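Local coordinates for HcgC (Methanococcus maripaludis S2, PDB 5O4J), which catalyses S-adenosylmethionine-dependent C-methylation of a pyridinol precursor, a step in making the iron-guanylylpyridinol cofactor of [Fe]-hydrogenase, at residues L195-Y200 with V232-H237. Numbering follows the deposited sequence.
Sequences LDSVLY and VSSIDH. With 9KH (6-carboxy methyl-4-hydroxy-2-pyridinol), chain K.
Ser197 OG is held by two hydrogen bonds. Ser197 OG donates to Asp196 O (2.7 Å), approaching a lone pair within the plane of that carbonyl. Ser197 OG also accepts from Asp236 N (2.9 Å). The hydroxyl stands in the crowded position flanked by both backbone neighbours of CA (chi1 87°), which lets it reach both. Ser197 is the third residue of a type II turn from Leu195 to Val198. Ser197 O receives Ile235 N, 2.9 Å away, from above the carbonyl plane. An alanine here would remove both hydroxyl bonds and would probably loosen the turn against Asp236. Asp196 OD2 and Asp236 OD2 lie 4.0 Å apart, two like charges, which might raise the pKa of one or both slightly. Asp196 OD1 takes Gly143 N of the second subunit.

Beyond the turn, strands 198-203 and 230-234 pair antiparallel, interrupted by a classic beta bulge. Leu199 and Tyr200 both face Ser233. Ser233 O takes Leu199 N at 2.7 Å and, weakly, Tyr200 N. Ser233 N-H points almost straight at the end of the Tyr200 C=O. Ser233 CB lies over one face of the Tyr200 ring, a CH-pi contact 3.9 Å from the centroid. Tyr200 OH bonds Glu209 of the second subunit. On the other face of the sheet, CG1 of Val198 meets CG1 of Val232, the side chains roughly perpendicular.

Leu199 has the helical backbone angles of the bulge (phi -86°, psi -52°). Its CD1 packs on Ser234 CA and Ile235 CD1. Leu199 CD2 touches N5 of the pyridinol at 3.7 Å, lining this pocket with Ile5 and Val9. Thr179 and Ile115 of the second subunit hydrogen-bond that ligand. The ligand's hydrogen bonds described here thus come from the second subunit, whereas Leu199 offers an apolar contact from a backbone fixed by hydrogen bonds.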
loop_
_atom_site.group_PDB
_atom_site.type_symbol
_atom_site.label_atom_id
_atom_site.label_comp_id
_atom_site.label_asym_id
_atom_site.label_seq_id
_atom_site.Cartn_x
_atom_site.Cartn_y
_atom_site.Cartn_z
ATOM N N LEU A 195 1.442 13.012 -4.920
ATOM C CA LEU A 195 1.744 14.437 -4.912
ATOM C C LEU A 195 0.589 15.231 -5.511
ATOM O O LEU A 195 -0.045 14.806 -6.483
ATOM C CB LEU A 195 3.024 14.721 -5.699
ATOM C CG LEU A 195 4.330 14.169 -5.138
ATOM C CD1 LEU A 195 5.443 14.358 -6.167
ATOM C CD2 LEU A 195 4.693 14.821 -3.799
ATOM N N ASP A 196 0.314 16.401 -4.932
ATOM C CA ASP A 196 -0.753 17.236 -5.459
ATOM C C ASP A 196 -0.522 17.533 -6.931
ATOM O O ASP A 196 0.590 17.879 -7.343
ATOM C CB ASP A 196 -0.847 18.555 -4.691
ATOM C CG ASP A 196 -1.969 19.424 -5.197
ATOM O OD1 ASP A 196 -3.094 18.905 -5.287
ATOM O OD2 ASP A 196 -1.739 20.614 -5.502
ATOM N N SER A 197 -1.592 17.401 -7.717
ATOM C CA SER A 197 -1.705 17.755 -9.135
ATOM C C SER A 197 -1.184 16.666 -10.074
ATOM O O SER A 197 -1.302 16.834 -11.288
ATOM C CB SER A 197 -0.995 19.070 -9.486
ATOM O OG SER A 197 0.367 18.866 -9.797
ATOM N N VAL A 198 -0.613 15.571 -9.574
ATOM C CA VAL A 198 -0.191 14.496 -10.468
ATOM C C VAL A 198 -1.425 13.799 -11.022
ATOM O O VAL A 198 -2.348 13.453 -10.275
ATOM C CB VAL A 198 0.730 13.507 -9.739
ATOM C CG1 VAL A 198 1.000 12.266 -10.612
ATOM C CG2 VAL A 198 2.036 14.197 -9.351
ATOM N N LEU A 199 -1.451 13.621 -12.350
ATOM C CA LEU A 199 -2.487 12.841 -13.023
ATOM C C LEU A 199 -2.132 11.360 -13.036
ATOM O O LEU A 199 -2.949 10.508 -12.678
ATOM C CB LEU A 199 -2.654 13.329 -14.456
ATOM C CG LEU A 199 -3.285 14.700 -14.691
ATOM C CD1 LEU A 199 -2.415 15.807 -14.139
ATOM C CD2 LEU A 199 -3.498 14.926 -16.181
ATOM N N TYR A 200 -0.933 11.034 -13.498
ATOM C CA TYR A 200 -0.485 9.648 -13.462
ATOM C C TYR A 200 1.032 9.638 -13.493
ATOM O O TYR A 200 1.669 10.642 -13.820
ATOM C CB TYR A 200 -1.085 8.821 -14.609
ATOM C CG TYR A 200 -0.656 9.204 -16.020
ATOM C CD1 TYR A 200 0.527 8.720 -16.568
ATOM C CD2 TYR A 200 -1.447 10.020 -16.804
ATOM C CE1 TYR A 200 0.920 9.058 -17.861
ATOM C CE2 TYR A 200 -1.065 10.370 -18.099
ATOM C CZ TYR A 200 0.115 9.879 -18.617
ATOM O OH TYR A 200 0.494 10.203 -19.894
ATOM N N VAL A 232 6.330 11.721 -15.189
ATOM C CA VAL A 232 5.138 12.134 -14.462
ATOM C C VAL A 232 4.328 13.100 -15.312
ATOM O O VAL A 232 4.892 13.969 -15.989
ATOM C CB VAL A 232 5.495 12.792 -13.113
ATOM C CG1 VAL A 232 4.230 12.953 -12.287
ATOM C CG2 VAL A 232 6.536 11.979 -12.372
ATOM N N SER A 233 3.008 12.967 -15.236
ATOM C CA SER A 233 2.055 13.910 -15.816
ATOM C C SER A 233 1.365 14.644 -14.670
ATOM O O SER A 233 0.792 14.007 -13.776
ATOM C CB SER A 233 1.039 13.177 -16.694
ATOM O OG SER A 233 0.097 14.071 -17.269
ATOM N N SER A 234 1.445 15.977 -14.665
ATOM C CA SER A 234 0.905 16.754 -13.557
ATOM C C SER A 234 0.496 18.151 -14.022
ATOM O O SER A 234 0.966 18.656 -15.046
ATOM C CB SER A 234 1.925 16.870 -12.417
ATOM O OG SER A 234 3.050 17.635 -12.811
ATOM N N ILE A 235 -0.360 18.792 -13.223
ATOM C CA ILE A 235 -0.726 20.175 -13.510
ATOM C C ILE A 235 0.371 21.118 -13.054
ATOM O O ILE A 235 0.692 22.092 -13.741
ATOM C CB ILE A 235 -2.060 20.542 -12.839
ATOM C CG1 ILE A 235 -3.153 19.517 -13.151
ATOM C CG2 ILE A 235 -2.491 21.963 -13.248
ATOM C CD1 ILE A 235 -3.447 19.335 -14.619
ATOM N N ASP A 236 0.941 20.855 -11.882
ATOM C CA ASP A 236 1.912 21.727 -11.241
ATOM C C ASP A 236 3.295 21.093 -11.248
ATOM O O ASP A 236 3.472 19.905 -11.535
ATOM C CB ASP A 236 1.472 22.051 -9.812
ATOM C CG ASP A 236 0.149 22.789 -9.766
ATOM O OD1 ASP A 236 -0.138 23.555 -10.711
ATOM O OD2 ASP A 236 -0.602 22.607 -8.791
ATOM N N HIS A 237 4.287 21.906 -10.900
ATOM C CA HIS A 237 5.656 21.423 -10.867
ATOM C C HIS A 237 5.815 20.359 -9.792
ATOM O O HIS A 237 5.393 20.544 -8.647
ATOM C CB HIS A 237 6.623 22.580 -10.617
ATOM C CG HIS A 237 6.669 23.568 -11.739
ATOM N ND1 HIS A 237 7.464 23.397 -12.851
ATOM C CD2 HIS A 237 6.033 24.752 -11.907
ATOM C CE1 HIS A 237 7.297 24.421 -13.669
ATOM N NE2 HIS A 237 6.438 25.260 -13.118
HETATM C C2 9KH K . -7.115 14.896 -19.727
HETATM C C3 9KH K . -6.695 13.726 -19.118
HETATM C C4 9KH K . -5.349 13.410 -19.099
HETATM C C6 9KH K . -4.830 15.381 -20.263
HETATM O O1 9KH K . -8.437 15.209 -19.750
HETATM N N5 9KH K . -4.446 14.232 -19.659
HETATM C C7 9KH K . -6.175 15.735 -20.311
HETATM O O8 9KH K . -3.885 16.181 -20.819
HETATM C C9 9KH K . -7.700 12.804 -18.479
HETATM C C10 9KH K . -4.881 12.143 -18.430
HETATM C C12 9KH K . -5.134 10.928 -19.292
HETATM O O13 9KH K . -5.353 9.864 -18.690
HETATM O O14 9KH K . -5.091 11.018 -20.541
#